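TsrE (Streptomyces laurentii, PDB 7CWW) probably acts as a cyclase in the biosynthesis of a thiopeptide antibiotic, and belongs to the family of lantibiotic dehydratase C-terminal domains. Local coordinates at residues Ser4-Leu9 with Arg58-Ser63; Pro28-Ser33 with Pro64-Arg69. All blocks are in the same frame, centred on the assembly; numbering follows the deposited sequence.

Contact 1 (Ser4-Leu9 with Arg58-Ser63); sequences SEQKDL and RFASRS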
loop_
_atom_site.group_PDB
_atom_site.type_symbol
_atom_site.label_atom_id
_atom_site.label_comp_id
_atom_site.label_asym_id
_atom_site.label_seq_id
_atom_site.Cartn_x
_atom_site.Cartn_y
_atom_site.Cartn_z
ATOM N N SER A 4 5.273 1.625 -30.824
ATOM C CA SER A 4 4.272 1.789 -29.781
ATOM C C SER A 4 4.473 3.127 -29.090
ATOM O O SER A 4 5.601 3.512 -28.783
ATOM C CB SER A 4 4.352 0.657 -28.760
ATOM O OG SER A 4 3.687 -0.495 -29.241
ATOM N N GLU A 5 3.369 3.815 -28.824
ATOM C CA GLU A 5 3.382 5.099 -28.138
ATOM C C GLU A 5 2.730 4.983 -26.769
ATOM O O GLU A 5 1.713 4.299 -26.590
ATOM C CB GLU A 5 2.668 6.181 -28.941
ATOM C CG GLU A 5 3.483 6.752 -30.078
ATOM C CD GLU A 5 2.848 7.989 -30.674
ATOM O OE1 GLU A 5 1.608 8.001 -30.825
ATOM O OE2 GLU A 5 3.583 8.950 -30.984
ATOM N N GLN A 6 3.328 5.675 -25.809
ATOM C CA GLN A 6 2.800 5.720 -24.453
ATOM C C GLN A 6 1.509 6.536 -24.427
ATOM O O GLN A 6 1.491 7.678 -24.892
ATOM C CB GLN A 6 3.852 6.327 -23.529
ATOM C CG GLN A 6 3.612 6.095 -22.068
ATOM C CD GLN A 6 3.254 4.664 -21.758
ATOM O OE1 GLN A 6 2.115 4.374 -21.398
ATOM N NE2 GLN A 6 4.225 3.759 -21.881
ATOM N N LYS A 7 0.424 5.950 -23.922
ATOM C CA LYS A 7 -0.840 6.659 -23.764
ATOM C C LYS A 7 -1.201 6.744 -22.288
ATOM O O LYS A 7 -0.795 5.902 -21.488
ATOM C CB LYS A 7 -1.990 5.972 -24.536
ATOM C CG LYS A 7 -1.623 5.508 -25.930
ATOM C CD LYS A 7 -1.421 6.676 -26.885
ATOM C CE LYS A 7 -1.074 6.159 -28.277
ATOM N NZ LYS A 7 -1.037 7.251 -29.285
ATOM N N ASP A 8 -1.994 7.758 -21.940
ATOM C CA ASP A 8 -2.332 8.071 -20.552
ATOM C C ASP A 8 -3.661 8.811 -20.557
ATOM O O ASP A 8 -3.761 9.903 -21.124
ATOM C CB ASP A 8 -1.219 8.915 -19.891
ATOM C CG ASP A 8 -1.510 9.263 -18.420
ATOM O OD1 ASP A 8 -2.357 8.627 -17.782
ATOM O OD2 ASP A 8 -0.868 10.190 -17.889
ATOM N N LEU A 9 -4.681 8.216 -19.941
ATOM C CA LEU A 9 -6.034 8.762 -19.959
ATOM C C LEU A 9 -6.513 8.857 -18.522
ATOM O O LEU A 9 -6.366 7.895 -17.767
ATOM C CB LEU A 9 -6.976 7.858 -20.784
ATOM C CG LEU A 9 -8.482 8.045 -20.621
ATOM C CD1 LEU A 9 -8.836 9.489 -20.975
ATOM C CD2 LEU A 9 -9.254 7.087 -21.517
ATOM N N ARG A 58 -3.202 3.644 -18.234
ATOM C CA ARG A 58 -1.913 3.827 -18.880
ATOM C C ARG A 58 -1.601 2.599 -19.719
ATOM O O ARG A 58 -1.690 1.469 -19.234
ATOM C CB ARG A 58 -0.807 4.077 -17.859
ATOM C CG ARG A 58 0.429 4.648 -18.483
ATOM C CD ARG A 58 1.204 5.448 -17.484
ATOM N NE ARG A 58 2.549 5.688 -17.971
ATOM C CZ ARG A 58 2.910 6.775 -18.644
ATOM N NH1 ARG A 58 4.168 6.917 -19.045
ATOM N NH2 ARG A 58 2.017 7.722 -18.902
ATOM N N PHE A 59 -1.247 2.821 -20.976
ATOM C CA PHE A 59 -1.062 1.708 -21.883
ATOM C C PHE A 59 -0.217 2.188 -23.049
ATOM O O PHE A 59 -0.203 3.378 -23.374
ATOM C CB PHE A 59 -2.405 1.140 -22.377
ATOM C CG PHE A 59 -3.365 2.185 -22.913
ATOM C CD1 PHE A 59 -4.230 2.858 -22.065
ATOM C CD2 PHE A 59 -3.414 2.476 -24.267
ATOM C CE1 PHE A 59 -5.114 3.805 -22.560
ATOM C CE2 PHE A 59 -4.292 3.423 -24.763
ATOM C CZ PHE A 59 -5.143 4.088 -23.914
ATOM N N ALA A 60 0.489 1.253 -23.668
ATOM C CA ALA A 60 1.306 1.533 -24.837
ATOM C C ALA A 60 0.631 0.922 -26.057
ATOM O O ALA A 60 0.339 -0.276 -26.075
ATOM C CB ALA A 60 2.720 0.973 -24.669
ATOM N N SER A 61 0.387 1.743 -27.069
ATOM C CA SER A 61 -0.337 1.291 -28.240
ATOM C C SER A 61 0.181 2.024 -29.461
ATOM O O SER A 61 0.552 3.197 -29.387
ATOM C CB SER A 61 -1.847 1.519 -28.092
ATOM O OG SER A 61 -2.509 1.296 -29.325
ATOM N N ARG A 62 0.200 1.316 -30.583
ATOM C CA ARG A 62 0.497 1.929 -31.866
ATOM C C ARG A 62 -0.676 2.735 -32.417
ATOM O O ARG A 62 -0.471 3.587 -33.288
ATOM C CB ARG A 62 0.893 0.838 -32.862
ATOM C CG ARG A 62 -0.175 -0.241 -33.018
ATOM C CD ARG A 62 0.161 -1.504 -32.238
ATOM N NE ARG A 62 1.148 -2.334 -32.923
ATOM C CZ ARG A 62 0.880 -3.106 -33.974
ATOM N NH1 ARG A 62 -0.350 -3.155 -34.472
ATOM N NH2 ARG A 62 1.846 -3.829 -34.531
ATOM N N SER A 63 -1.890 2.506 -31.913
ATOM C CA SER A 63 -3.084 3.033 -32.552
ATOM C C SER A 63 -3.667 4.182 -31.743
ATOM O O SER A 63 -3.843 4.054 -30.523
ATOM C CB SER A 63 -4.133 1.921 -32.724
ATOM O OG SER A 63 -5.432 2.447 -32.942
#

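Contact 2 (Pro28-Ser33 with Pro64-Arg69); sequences PLLDES and PSVERR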
loop_
_atom_site.group_PDB
_atom_site.type_symbol
_atom_site.label_atom_id
_atom_site.label_comp_id
_atom_site.label_asym_id
_atom_site.label_seq_id
_atom_site.Cartn_x
_atom_site.Cartn_y
_atom_site.Cartn_z
ATOM N N PRO A 28 -12.396 -4.797 -20.101
ATOM C CA PRO A 28 -12.730 -5.628 -21.276
ATOM C C PRO A 28 -12.193 -5.067 -22.585
ATOM O O PRO A 28 -11.734 -5.830 -23.437
ATOM C CB PRO A 28 -14.264 -5.643 -21.264
ATOM C CG PRO A 28 -14.638 -5.337 -19.862
ATOM C CD PRO A 28 -13.614 -4.371 -19.385
ATOM N N LEU A 29 -12.245 -3.746 -22.768
ATOM C CA LEU A 29 -11.692 -3.129 -23.972
ATOM C C LEU A 29 -10.180 -3.315 -24.042
ATOM O O LEU A 29 -9.633 -3.731 -25.074
ATOM C CB LEU A 29 -12.044 -1.636 -23.998
ATOM C CG LEU A 29 -11.670 -0.780 -25.218
ATOM C CD1 LEU A 29 -12.631 0.413 -25.312
ATOM C CD2 LEU A 29 -10.212 -0.288 -25.169
ATOM N N LEU A 30 -9.485 -2.987 -22.955
ATOM C CA LEU A 30 -8.027 -3.014 -22.984
ATOM C C LEU A 30 -7.492 -4.442 -23.014
ATOM O O LEU A 30 -6.491 -4.715 -23.687
ATOM C CB LEU A 30 -7.475 -2.233 -21.789
ATOM C CG LEU A 30 -7.557 -0.715 -22.003
ATOM C CD1 LEU A 30 -7.249 0.061 -20.727
ATOM C CD2 LEU A 30 -6.617 -0.297 -23.123
ATOM N N ASP A 31 -8.137 -5.371 -22.298
ATOM C CA ASP A 31 -7.743 -6.776 -22.420
ATOM C C ASP A 31 -7.950 -7.281 -23.844
ATOM O O ASP A 31 -7.074 -7.950 -24.402
ATOM C CB ASP A 31 -8.510 -7.651 -21.427
ATOM C CG ASP A 31 -7.996 -7.510 -20.001
ATOM O OD1 ASP A 31 -6.871 -7.006 -19.806
ATOM O OD2 ASP A 31 -8.722 -7.905 -19.067
ATOM N N GLU A 32 -9.092 -6.959 -24.458
ATOM C CA GLU A 32 -9.295 -7.333 -25.859
ATOM C C GLU A 32 -8.215 -6.732 -26.751
ATOM O O GLU A 32 -7.631 -7.426 -27.593
ATOM C CB GLU A 32 -10.675 -6.885 -26.343
ATOM C CG GLU A 32 -10.927 -7.216 -27.815
ATOM C CD GLU A 32 -12.224 -6.633 -28.348
ATOM O OE1 GLU A 32 -12.621 -5.538 -27.897
ATOM O OE2 GLU A 32 -12.846 -7.266 -29.227
ATOM N N SER A 33 -7.944 -5.432 -26.584
ATOM C CA SER A 33 -6.927 -4.768 -27.394
ATOM C C SER A 33 -5.561 -5.430 -27.233
ATOM O O SER A 33 -4.786 -5.516 -28.196
ATOM C CB SER A 33 -6.851 -3.287 -27.016
ATOM O OG SER A 33 -5.962 -2.594 -27.869
ATOM N N PRO A 64 -3.968 5.319 -32.378
ATOM C CA PRO A 64 -4.696 6.383 -31.676
ATOM C C PRO A 64 -6.141 6.021 -31.384
ATOM O O PRO A 64 -6.776 6.702 -30.567
ATOM C CB PRO A 64 -4.614 7.579 -32.642
ATOM C CG PRO A 64 -3.706 7.160 -33.757
ATOM C CD PRO A 64 -3.704 5.660 -33.782
ATOM N N SER A 65 -6.668 4.967 -32.008
ATOM C CA SER A 65 -8.072 4.626 -31.827
ATOM C C SER A 65 -8.365 4.129 -30.414
ATOM O O SER A 65 -9.494 4.284 -29.935
ATOM C CB SER A 65 -8.485 3.574 -32.863
ATOM O OG SER A 65 -8.605 4.150 -34.157
ATOM N N VAL A 66 -7.369 3.560 -29.723
ATOM C CA VAL A 66 -7.643 2.887 -28.454
ATOM C C VAL A 66 -8.120 3.881 -27.406
ATOM O O VAL A 66 -9.137 3.664 -26.736
ATOM C CB VAL A 66 -6.401 2.123 -27.959
ATOM C CG1 VAL A 66 -6.693 1.524 -26.597
ATOM C CG2 VAL A 66 -6.013 1.040 -28.946
ATOM N N GLU A 67 -7.371 4.971 -27.221
ATOM C CA GLU A 67 -7.770 5.981 -26.254
ATOM C C GLU A 67 -9.111 6.597 -26.627
ATOM O O GLU A 67 -9.931 6.901 -25.754
ATOM C CB GLU A 67 -6.696 7.067 -26.174
ATOM C CG GLU A 67 -6.923 8.077 -25.097
ATOM C CD GLU A 67 -5.831 9.125 -25.072
ATOM O OE1 GLU A 67 -4.865 8.983 -25.865
ATOM O OE2 GLU A 67 -5.949 10.085 -24.273
ATOM N N ARG A 68 -9.349 6.792 -27.920
ATOM C CA ARG A 68 -10.583 7.439 -28.356
ATOM C C ARG A 68 -11.774 6.514 -28.165
ATOM O O ARG A 68 -12.840 6.952 -27.712
ATOM C CB ARG A 68 -10.444 7.874 -29.813
ATOM C CG ARG A 68 -9.506 9.076 -29.961
ATOM C CD ARG A 68 -8.906 9.197 -31.355
ATOM N NE ARG A 68 -8.133 10.435 -31.474
ATOM C CZ ARG A 68 -6.925 10.616 -30.941
ATOM N NH1 ARG A 68 -6.331 9.634 -30.263
ATOM N NH2 ARG A 68 -6.305 11.778 -31.093
ATOM N N ARG A 69 -11.601 5.227 -28.487
ATOM C CA ARG A 69 -12.658 4.248 -28.238
ATOM C C ARG A 69 -12.986 4.169 -26.753
ATOM O O ARG A 69 -14.164 4.120 -26.372
ATOM C CB ARG A 69 -12.237 2.878 -28.781
ATOM C CG ARG A 69 -13.281 1.782 -28.671
ATOM C CD ARG A 69 -12.708 0.425 -29.167
ATOM N NE ARG A 69 -11.834 0.616 -30.323
ATOM C CZ ARG A 69 -10.586 0.163 -30.417
ATOM N NH1 ARG A 69 -10.047 -0.533 -29.427
ATOM N NH2 ARG A 69 -9.873 0.419 -31.511
#

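Contact 1 (Ser4-Leu9 with Arg58-Ser63)
Lys7 lies against the ring of Phe59 at a hydrogen-bonded pair between parts of two antiparallel strands, 5-11 and 52-61. Its CB sits over one ring face, offset toward the rim and 3.8 Å from the centroid, a CH-pi contact. With chi1 at -43° CG is anti to the carbonyl carbon, and it too comes close to CE2 of Phe59. This is the tightly packed face, where Val66 and Leu70 of helix 65-78 also touch the phenylalanine. The backbones are joined by four hydrogen bonds: Lys7 N to Phe59 O is 2.7 Å, Phe59 N to Lys7 O is 3.2 Å, and Glu5 and Ser61 bond reciprocally. Toward solvent on the same face, the long aliphatic chain of Lys7 carries its amine to Glu5, where NZ to OE1 measures 3.2 Å in a salt bridge that meets the carboxylate on its anti side.

The other face is more polar. Gln6 crosses Arg58 at about a right angle, with CG over one face of the guanidinium and 3.2 Å from NH1. Asp8 approaches the guanidinium edge; its OD2 forms only a long salt bridge with Arg58 NH2, 3.9 Å, and has firmer partners in Arg56 and Tyr90. Chemically, main-chain bonds supply the directional grip, while Lys7 and Arg58 suit their places by laying apolar stems on the neighbouring strand and charged ends near polar partners, Glu5 and, more distantly, Asp8.

Contact 2 (Pro28-Ser33 with Pro64-Arg69)
Leu29 sends CG away from its backbone N (chi1 -175°) toward the facing part of helix 65-78, Arg69 sends its own CG likewise toward helix 15-35, and chi2 of Leu29 (154°) places CD1 3.7 Å from Arg69 CG. The arginine thus offers apolar methylenes to the leucine, while its guanidinium goes on to a salt bridge with Glu38.

Val66 uses both branches. Its CG1 meets CD2 of Leu30 at 3.9 Å and CD2 of Leu29 at 4.2 Å; its CG2 faces OG of Ser33 at 3.8 Å. A compact, branched valine suits a place that meets three residues of the facing helix. The small serine's hydroxyl, though buried, is satisfied by hydrogen bonds to Glu38 and Thr39.

No hydrogen bond links the two segments, whose axes run nearly antiparallel (162°) and come no closer than 11.0 Å, so the contact is side-chain packing at long reach. Leu70 of helix 65-78 touches both Leu29 and Leu30. From strand 52-61 Phe59 packs on Leu30 and Ser61 on Val66, and Trp42 and Thr39 of strand 39-49 touch Leu30 and Val66 respectively, placing this helix pair against one face of the three-stranded sheet.

In the fold
From the N terminus, strand 5-11 leads into helix 15-35, then strands 39-49 and 52-61, and then helix 65-78. Contact 1 closes the loop from the first strand to the third, which lies in the middle of the sheet; contact 2 closes the loop from the first helix to the second. Their segments alternate along the chain, so the two closures cross rather than nest. The contact centres lie 10 Å apart and meet directly where Phe59 CE2 is 3.6 Å from Val66 CG1. Together they tie the sheet to its two helices in an alpha-beta layer, within a protein that is otherwise mostly helical.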